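Local coordinates for protein maltose operon transcriptional repressor (Staphylococcus aureus subsp. aureus Mu50, PDB 3HCW) that probably represses transcription of the maltose operon, through a LacI-type sensor domain that is expected to bind a small effector in its cleft, at residues V13-E18 and G141-S146; T48-M53 and M57-K62; F72-S77 and P82-L87. All blocks are in the same frame, centred on the assembly; numbering follows the deposited sequence. Where two conformers were deposited one is given.

Contacts 2 and 3 lie in one lobe of a two-lobed, periplasmic-binding-protein-like domain; contact 1 bridges to the other. Contact 2 fastens the loop after strand 44-47 to helix 53-65, and contact 3 packs strand 71-74 against helix 82-89; they follow in series, nested inside the long loop closed by contact 1. The centres of contacts 2 and 3 are about 11 Å apart, and the centre of contact 1 lies about 14 Å from the former and about 11 Å from the latter. Val13 pairs with Ile73 and Leu75 of contact 3, and Leu14 N with Thr48 OG1 of contact 2. The loop bordering the interlobe cleft, where an effector would be expected to bind, is thus anchored on the first lobe's sheet.

Contact 1: V13-E18 and G141-S146; sequences VLKGSE and GNFEVS
Lys15 and Phe143 approach each other from opposite directions, and their meeting is a compact example of a cation-pi pair joining two lobes. The lysine starts from a backbone 10.7 Å away, measured from Lys15 CA to Phe143 CA. Its CG stands opposite the backbone N (chi1 -171°), which sends the chain out toward the ring, and a bend at chi3 then turns its end over one face. The tight part is aliphatic: Lys15 CD touches Phe143 CZ at 3.7 Å, and Lys15 CE lies 4.2 Å from the ring centroid of Phe143, donating a CH-pi contact. The ammonium follows, with Lys15 NZ 4.5 Å from the Phe143 ring centroid and 22° off the normal, above the face but displaced toward the rim. Beyond this pair the association is loose. The two segments bury just 89 Å² together, both residues stay partly exposed, and a glycerol, probably from the crystallisation liquor though such molecules often mark pockets, lies about 4 Å from the Lys15 side chain. The ring also has a cation-pi contact with Lys78, so two cationic side chains probably gain from the same pi system. Phe143 itself is the N-cap residue of helix 144-159 in one lobe; across from it, Lys15 sits in the loop between strand 9-13 and helix 19-22, where its side chain also touches Tyr27 of helix 25-39.

Contact 2: T48-M53 and M57-K62; sequences TVSNNM and MDEVYK
Rotated to an unusual chi1 of 95° and bent again at chi2, the Glu59 chain carries its carboxylate off helix 53-65 and over to the backbone of Val49 and Ser50. The setting is a beta-alpha connection, in which the chain leaves strand 44-47, passes through a loop and enters the helix that folds back over it. Glu59 OE1 collects two amides of that loop. Val49 N donates to Glu59 OE1 at 2.8 Å with an N-H...O angle of 147°, meeting the oxygen on its syn side and somewhat out of the carboxylate plane. Ser50 N donates to the same Glu59 OE1, also at 2.8 Å, but the bond is bent and weak. One oxygen therefore binds consecutive peptide groups, a grip that would fix the turn of the loop and probably favours the negative carboxylate. Carbon closes round the same atom: Ser50 CB is 3.3 Å and Thr48 CB 3.5 Å from Glu59 OE1, while Thr48 OG1 serves Leu14 N elsewhere. Beside it Thr48 CG2 rests on Val60 CG2. At the far end of the loop the Asn52 side chain caps a backbone N of the first helical turn, while its ND2 hydrogen-bonds to Asp55 OD2. Helical bonding follows at once: Met57 N donates to Met53 O at 2.9 Å, and the Met53 chain, bent at chi2, brings its methyl CE obliquely to within 3.7 Å of Met57 CG.

Contact 3: F72-S77 and P82-L87; sequences FILLYS and PIKQML
The beta-alpha-beta unit formed by strand 71-74, helix 82-89 and strand 94-97 owes part of its core to Phe72, Leu74 and Tyr76 meeting Ile83, Lys84 and Leu87. The short strand and helix axes run nearly antiparallel, at 157°, as a crossover helix returning along a parallel sheet should. Leu74 stands at the centre. With CG anti to the carbonyl carbon (chi1 -58°), its branched end points at the helix: Leu74 CD2 meets Leu87 CD1 tip to tip at 3.7 Å and, at the same distance, Ile83 CD1, whose chain slides past in the reverse direction. The other branch, Leu74 CD1, rests 3.7 Å from Lys84 CB, with the lysine stem passing at about a right angle. Leu87 divides its work, because its second methyl, CD2, lies over one face of the Phe72 ring, 4.0 Å from the centroid in a CH-pi contact. Ile83 CG2 sits at the edge of the Tyr76 ring, near its plane, 3.0 Å from Tyr76 OH, an unusually short approach to be read with caution. Phe72, Leu74 and Ile83 also touch Val13 of the adjoining strand 9-13. The interface between these segments is therefore almost wholly apolar, and its cohesion rests on the fit of methyls and rings, while the tyrosine hydroxyl is satisfied by a hydrogen bond with Asp81 OD2, just before helix 82-89.

Contact 1: V13-E18 and G141-S146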
loop_
_atom_site.group_PDB
_atom_site.type_symbol
_atom_site.label_atom_id
_atom_site.label_comp_id
_atom_site.label_asym_id
_atom_site.label_seq_id
_atom_site.Cartn_x
_atom_site.Cartn_y
_atom_site.Cartn_z
ATOM N N VAL A 13 15.791 9.449 -5.784
ATOM C CA VAL A 13 16.351 8.101 -6.010
ATOM C C VAL A 13 15.820 7.011 -5.062
ATOM O O VAL A 13 16.058 7.043 -3.851
ATOM C CB VAL A 13 17.898 8.094 -5.977
ATOM C CG1 VAL A 13 18.436 6.748 -6.475
ATOM C CG2 VAL A 13 18.453 9.221 -6.823
ATOM N N LEU A 14 15.113 6.047 -5.648
ATOM C CA LEU A 14 14.564 4.890 -4.944
ATOM C C LEU A 14 15.509 3.684 -5.016
ATOM O O LEU A 14 16.384 3.612 -5.886
ATOM C CB LEU A 14 13.213 4.505 -5.556
ATOM C CG LEU A 14 11.856 4.925 -4.977
ATOM C CD1 LEU A 14 11.413 3.945 -3.907
ATOM C CD2 LEU A 14 11.834 6.350 -4.457
ATOM N N LYS A 15 15.306 2.743 -4.095
ATOM C CA LYS A 15 16.055 1.483 -4.020
ATOM C C LYS A 15 15.662 0.526 -5.159
ATOM O O LYS A 15 16.526 -0.083 -5.798
ATOM C CB LYS A 15 15.796 0.833 -2.654
ATOM C CG LYS A 15 16.649 -0.385 -2.308
ATOM C CD LYS A 15 15.907 -1.319 -1.333
ATOM C CE LYS A 15 15.679 -0.675 0.035
ATOM N NZ LYS A 15 14.862 -1.530 0.937
ATOM N N GLY A 16 14.354 0.407 -5.401
ATOM C CA GLY A 16 13.807 -0.425 -6.478
ATOM C C GLY A 16 12.387 -0.040 -6.874
ATOM O O GLY A 16 11.787 0.859 -6.277
ATOM N N SER A 17 11.853 -0.724 -7.886
ATOM C CA SER A 17 10.507 -0.452 -8.403
ATOM C C SER A 17 9.545 -1.573 -8.039
ATOM O O SER A 17 8.357 -1.514 -8.377
ATOM C CB SER A 17 10.532 -0.310 -9.926
ATOM O OG SER A 17 11.813 0.065 -10.380
ATOM N N GLU A 18 10.081 -2.580 -7.342
ATOM C CA GLU A 18 9.398 -3.843 -7.036
ATOM C C GLU A 18 8.017 -3.647 -6.421
ATOM O O GLU A 18 7.758 -2.639 -5.758
ATOM C CB GLU A 18 10.251 -4.712 -6.096
ATOM C CG GLU A 18 11.763 -4.446 -6.119
ATOM C CD GLU A 18 12.445 -4.865 -7.412
ATOM O OE1 GLU A 18 13.097 -4.001 -8.042
ATOM O OE2 GLU A 18 12.331 -6.050 -7.793
ATOM N N GLY A 141 20.695 -7.552 2.182
ATOM C CA GLY A 141 21.231 -6.232 1.873
ATOM C C GLY A 141 21.936 -5.681 3.096
ATOM O O GLY A 141 21.498 -5.893 4.229
ATOM N N ASN A 142 23.033 -4.966 2.874
ATOM C CA ASN A 142 23.787 -4.372 3.975
ATOM C C ASN A 142 23.244 -2.985 4.349
ATOM O O ASN A 142 24.003 -2.014 4.449
ATOM C CB ASN A 142 25.285 -4.317 3.632
ATOM C CG ASN A 142 25.862 -5.686 3.277
ATOM O OD1 ASN A 142 25.457 -6.712 3.829
ATOM N ND2 ASN A 142 26.818 -5.701 2.353
ATOM N N PHE A 143 21.928 -2.910 4.557
ATOM C CA PHE A 143 21.241 -1.648 4.826
ATOM C C PHE A 143 21.443 -1.186 6.257
ATOM O O PHE A 143 21.331 -1.978 7.193
ATOM C CB PHE A 143 19.750 -1.756 4.500
ATOM C CG PHE A 143 19.475 -1.990 3.044
ATOM C CD1 PHE A 143 19.835 -1.031 2.091
ATOM C CD2 PHE A 143 18.875 -3.169 2.620
ATOM C CE1 PHE A 143 19.594 -1.247 0.739
ATOM C CE2 PHE A 143 18.629 -3.395 1.272
ATOM C CZ PHE A 143 18.990 -2.434 0.330
ATOM N N GLU A 144 21.737 0.102 6.407
ATOM C CA GLU A 144 22.019 0.668 7.716
ATOM C C GLU A 144 20.813 0.647 8.663
ATOM O O GLU A 144 20.990 0.559 9.863
ATOM C CB GLU A 144 22.604 2.077 7.576
ATOM C CG GLU A 144 24.142 2.134 7.608
ATOM C CD GLU A 144 24.825 1.208 6.594
ATOM O OE1 GLU A 144 24.426 1.188 5.410
ATOM O OE2 GLU A 144 25.777 0.503 6.987
ATOM N N VAL A 145 19.599 0.699 8.115
ATOM C CA VAL A 145 18.372 0.633 8.916
ATOM C C VAL A 145 18.279 -0.742 9.610
ATOM O O VAL A 145 17.982 -0.838 10.812
ATOM C CB VAL A 145 17.097 1.004 8.063
ATOM C CG1 VAL A 145 17.183 0.430 6.663
ATOM C CG2 VAL A 145 15.804 0.546 8.740
ATOM N N SER A 146 18.591 -1.782 8.841
ATOM C CA SER A 146 18.715 -3.144 9.326
ATOM C C SER A 146 19.763 -3.252 10.438
ATOM O O SER A 146 19.451 -3.759 11.519
ATOM C CB SER A 146 19.024 -4.091 8.152
ATOM O OG SER A 146 19.142 -5.435 8.577
#

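Contact 2: T48-M53 and M57-K62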
loop_
_atom_site.group_PDB
_atom_site.type_symbol
_atom_site.label_atom_id
_atom_site.label_comp_id
_atom_site.label_asym_id
_atom_site.label_seq_id
_atom_site.Cartn_x
_atom_site.Cartn_y
_atom_site.Cartn_z
ATOM N N THR A 48 12.865 7.991 -9.626
ATOM C CA THR A 48 13.540 6.951 -10.432
ATOM C C THR A 48 12.680 5.689 -10.503
ATOM O O THR A 48 11.955 5.366 -9.552
ATOM C CB THR A 48 14.973 6.574 -9.927
ATOM O OG1 THR A 48 14.902 5.937 -8.645
ATOM C CG2 THR A 48 15.891 7.793 -9.849
ATOM N N VAL A 49 12.757 4.999 -11.640
ATOM C CA VAL A 49 11.888 3.861 -11.938
ATOM C C VAL A 49 12.703 2.555 -12.110
ATOM O O VAL A 49 12.146 1.479 -12.362
ATOM C CB VAL A 49 10.968 4.192 -13.166
ATOM C CG1 VAL A 49 11.700 3.989 -14.507
ATOM C CG2 VAL A 49 9.646 3.427 -13.104
ATOM N N SER A 50 14.019 2.666 -11.927
ATOM C CA SER A 50 14.967 1.566 -12.113
ATOM C C SER A 50 14.874 0.507 -11.011
ATOM O O SER A 50 14.522 0.811 -9.869
ATOM C CB SER A 50 16.385 2.123 -12.161
ATOM O OG SER A 50 17.049 1.743 -13.343
ATOM N N ASN A 51 15.210 -0.732 -11.362
ATOM C CA ASN A 51 14.995 -1.884 -10.483
ATOM C C ASN A 51 16.270 -2.630 -10.057
ATOM O O ASN A 51 16.207 -3.565 -9.260
ATOM C CB ASN A 51 13.977 -2.853 -11.108
ATOM C CG ASN A 51 14.392 -3.338 -12.498
ATOM O OD1 ASN A 51 14.955 -4.424 -12.645
ATOM N ND2 ASN A 51 14.107 -2.534 -13.523
ATOM N N ASN A 52 17.420 -2.216 -10.585
ATOM C CA ASN A 52 18.705 -2.791 -10.179
ATOM C C ASN A 52 19.812 -1.742 -10.159
ATOM O O ASN A 52 19.636 -0.659 -10.706
ATOM C CB ASN A 52 19.081 -3.987 -11.065
ATOM C CG ASN A 52 19.275 -3.608 -12.523
ATOM O OD1 ASN A 52 20.345 -3.134 -12.921
ATOM N ND2 ASN A 52 18.245 -3.838 -13.331
ATOM N N MET A 53 20.949 -2.075 -9.547
ATOM C CA MET A 53 22.035 -1.116 -9.311
ATOM C C MET A 53 22.727 -0.562 -10.564
ATOM O O MET A 53 23.022 0.637 -10.632
ATOM C CB MET A 53 23.081 -1.705 -8.354
ATOM C CG MET A 53 24.035 -0.665 -7.774
ATOM S SD MET A 53 23.108 0.792 -7.258
ATOM C CE MET A 53 24.411 1.991 -7.073
ATOM N N MET A 57 22.378 3.293 -11.686
ATOM C CA MET A 57 23.559 4.110 -11.975
ATOM C C MET A 57 23.441 4.762 -13.351
ATOM O O MET A 57 23.861 5.902 -13.543
ATOM C CB MET A 57 24.845 3.287 -11.880
ATOM C CG MET A 57 25.344 3.096 -10.458
ATOM S SD MET A 57 27.030 2.467 -10.351
ATOM C CE MET A 57 27.975 3.994 -10.383
ATOM N N ASP A 58 22.847 4.037 -14.294
ATOM C CA ASP A 58 22.621 4.555 -15.638
ATOM C C ASP A 58 21.597 5.681 -15.649
ATOM O O ASP A 58 21.870 6.760 -16.179
ATOM C CB ASP A 58 22.200 3.430 -16.594
ATOM C CG ASP A 58 23.364 2.538 -16.997
ATOM O OD1 ASP A 58 24.531 2.949 -16.816
ATOM O OD2 ASP A 58 23.108 1.422 -17.497
ATOM N N GLU A 59 20.438 5.441 -15.036
ATOM C CA GLU A 59 19.324 6.383 -15.119
ATOM C C GLU A 59 19.484 7.649 -14.274
ATOM O O GLU A 59 18.912 8.688 -14.609
ATOM C CB GLU A 59 17.974 5.688 -14.890
ATOM C CG GLU A 59 17.401 5.712 -13.494
ATOM C CD GLU A 59 15.895 5.898 -13.521
ATOM O OE1 GLU A 59 15.157 5.026 -13.020
ATOM O OE2 GLU A 59 15.442 6.919 -14.070
ATOM N N VAL A 60 20.267 7.572 -13.199
ATOM C CA VAL A 60 20.595 8.765 -12.424
ATOM C C VAL A 60 21.643 9.583 -13.176
ATOM O O VAL A 60 21.549 10.809 -13.218
ATOM C CB VAL A 60 21.041 8.434 -10.976
ATOM C CG1 VAL A 60 21.713 9.642 -10.306
ATOM C CG2 VAL A 60 19.844 7.957 -10.148
ATOM N N TYR A 61 22.611 8.904 -13.795
ATOM C CA TYR A 61 23.628 9.581 -14.612
ATOM C C TYR A 61 23.021 10.322 -15.805
ATOM O O TYR A 61 23.498 11.398 -16.171
ATOM C CB TYR A 61 24.722 8.618 -15.089
ATOM C CG TYR A 61 25.867 9.311 -15.792
ATOM C CD1 TYR A 61 26.819 10.031 -15.072
ATOM C CD2 TYR A 61 25.992 9.261 -17.182
ATOM C CE1 TYR A 61 27.870 10.678 -15.712
ATOM C CE2 TYR A 61 27.035 9.905 -17.830
ATOM C CZ TYR A 61 27.973 10.609 -17.091
ATOM O OH TYR A 61 29.014 11.249 -17.729
ATOM N N LYS A 62 21.981 9.733 -16.397
ATOM C CA LYS A 62 21.198 10.382 -17.445
ATOM C C LYS A 62 20.606 11.692 -16.926
ATOM O O LYS A 62 20.779 12.731 -17.561
ATOM C CB LYS A 62 20.102 9.449 -17.969
ATOM C CG LYS A 62 19.355 9.970 -19.203
ATOM C CD LYS A 62 18.728 8.835 -20.026
ATOM C CE LYS A 62 17.617 8.099 -19.277
ATOM N NZ LYS A 62 16.374 8.912 -19.139
#

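Contact 3: F72-S77 and P82-L87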
loop_
_atom_site.group_PDB
_atom_site.type_symbol
_atom_site.label_atom_id
_atom_site.label_comp_id
_atom_site.label_asym_id
_atom_site.label_seq_id
_atom_site.Cartn_x
_atom_site.Cartn_y
_atom_site.Cartn_z
ATOM N N PHE A 72 18.892 16.245 -5.787
ATOM C CA PHE A 72 18.456 14.883 -5.522
ATOM C C PHE A 72 18.129 14.655 -4.063
ATOM O O PHE A 72 18.607 15.365 -3.187
ATOM C CB PHE A 72 19.538 13.900 -5.945
ATOM C CG PHE A 72 19.590 13.663 -7.415
ATOM C CD1 PHE A 72 18.809 12.675 -7.987
ATOM C CD2 PHE A 72 20.411 14.435 -8.231
ATOM C CE1 PHE A 72 18.849 12.429 -9.363
ATOM C CE2 PHE A 72 20.463 14.201 -9.599
ATOM C CZ PHE A 72 19.683 13.187 -10.169
ATOM N N ILE A 73 17.298 13.662 -3.810
ATOM C CA ILE A 73 17.083 13.166 -2.463
ATOM C C ILE A 73 17.245 11.655 -2.572
ATOM O O ILE A 73 16.430 11.001 -3.230
ATOM C CB ILE A 73 15.669 13.531 -1.924
ATOM C CG1 ILE A 73 15.470 15.054 -1.844
ATOM C CG2 ILE A 73 15.427 12.899 -0.564
ATOM C CD1 ILE A 73 14.105 15.468 -1.306
ATOM N N LEU A 74 18.319 11.114 -1.986
ATOM C CA LEU A 74 18.510 9.654 -1.914
ATOM C C LEU A 74 17.613 9.092 -0.825
ATOM O O LEU A 74 17.742 9.466 0.340
ATOM C CB LEU A 74 19.959 9.284 -1.598
ATOM C CG LEU A 74 21.084 9.763 -2.516
ATOM C CD1 LEU A 74 22.393 9.177 -2.062
ATOM C CD2 LEU A 74 20.815 9.354 -3.925
ATOM N N LEU A 75 16.712 8.190 -1.203
ATOM C CA LEU A 75 15.726 7.639 -0.272
ATOM C C LEU A 75 16.210 6.398 0.492
ATOM O O LEU A 75 15.398 5.625 0.997
ATOM C CB LEU A 75 14.427 7.294 -0.989
ATOM C CG LEU A 75 13.385 8.280 -1.531
ATOM C CD1 LEU A 75 12.028 7.891 -0.962
ATOM C CD2 LEU A 75 13.659 9.699 -1.211
ATOM N N TYR A 76 17.525 6.221 0.579
ATOM C CA TYR A 76 18.124 5.140 1.354
ATOM C C TYR A 76 19.546 5.535 1.749
ATOM O O TYR A 76 20.110 6.465 1.183
ATOM C CB TYR A 76 18.130 3.831 0.549
ATOM C CG TYR A 76 19.033 3.875 -0.658
ATOM C CD1 TYR A 76 18.556 4.315 -1.892
ATOM C CD2 TYR A 76 20.370 3.479 -0.565
ATOM C CE1 TYR A 76 19.389 4.366 -2.997
ATOM C CE2 TYR A 76 21.205 3.533 -1.656
ATOM C CZ TYR A 76 20.708 3.973 -2.866
ATOM O OH TYR A 76 21.541 4.009 -3.943
ATOM N N SER A 77 20.121 4.816 2.711
ATOM C CA SER A 77 21.521 4.997 3.093
ATOM C C SER A 77 22.255 3.660 3.038
ATOM O O SER A 77 21.783 2.655 3.580
ATOM C CB SER A 77 21.616 5.596 4.498
ATOM O OG SER A 77 22.958 5.872 4.853
ATOM N N PRO A 82 27.618 3.763 -4.590
ATOM C CA PRO A 82 28.265 4.289 -5.798
ATOM C C PRO A 82 27.463 5.389 -6.495
ATOM O O PRO A 82 28.036 6.192 -7.235
ATOM C CB PRO A 82 28.380 3.057 -6.710
ATOM C CG PRO A 82 28.020 1.876 -5.857
ATOM C CD PRO A 82 27.106 2.401 -4.808
ATOM N N ILE A 83 26.152 5.412 -6.270
ATOM C CA ILE A 83 25.304 6.479 -6.795
ATOM C C ILE A 83 25.354 7.724 -5.883
ATOM O O ILE A 83 25.213 8.843 -6.364
ATOM C CB ILE A 83 23.864 5.962 -7.165
ATOM C CG1 ILE A 83 23.033 7.023 -7.898
ATOM C CG2 ILE A 83 23.142 5.440 -5.972
ATOM C CD1 ILE A 83 22.061 7.804 -7.018
ATOM N N LYS A 84 25.591 7.526 -4.586
ATOM C CA LYS A 84 25.956 8.630 -3.691
ATOM C C LYS A 84 27.332 9.182 -4.083
ATOM O O LYS A 84 27.550 10.391 -4.026
ATOM C CB LYS A 84 25.946 8.188 -2.220
ATOM C CG LYS A 84 26.163 9.323 -1.199
ATOM C CD LYS A 84 25.876 8.886 0.240
ATOM C CE LYS A 84 27.005 8.045 0.828
ATOM N NZ LYS A 84 26.628 7.446 2.139
ATOM N N GLN A 85 28.243 8.290 -4.486
ATOM C CA GLN A 85 29.549 8.684 -5.036
ATOM C C GLN A 85 29.448 9.450 -6.357
ATOM O O GLN A 85 30.228 10.372 -6.602
ATOM C CB GLN A 85 30.470 7.471 -5.214
ATOM C CG GLN A 85 31.521 7.321 -4.120
ATOM C CD GLN A 85 32.393 8.562 -3.951
ATOM O OE1 GLN A 85 32.491 9.120 -2.854
ATOM N NE2 GLN A 85 33.026 9.003 -5.038
ATOM N N MET A 86 28.483 9.058 -7.191
ATOM C CA MET A 86 28.197 9.724 -8.467
ATOM C C MET A 86 27.845 11.198 -8.247
ATOM O O MET A 86 28.476 12.075 -8.837
ATOM C CB MET A 86 27.073 8.981 -9.209
ATOM C CG MET A 86 26.693 9.520 -10.595
ATOM S SD MET A 86 25.443 8.453 -11.344
ATOM C CE MET A 86 26.500 7.140 -11.943
ATOM N N LEU A 87 26.877 11.461 -7.367
ATOM C CA LEU A 87 26.453 12.830 -7.036
ATOM C C LEU A 87 27.547 13.655 -6.361
ATOM O O LEU A 87 27.536 14.884 -6.442
ATOM C CB LEU A 87 25.215 12.821 -6.139
ATOM C CG LEU A 87 24.015 11.933 -6.465
ATOM C CD1 LEU A 87 23.026 11.996 -5.326
ATOM C CD2 LEU A 87 23.349 12.305 -7.778
#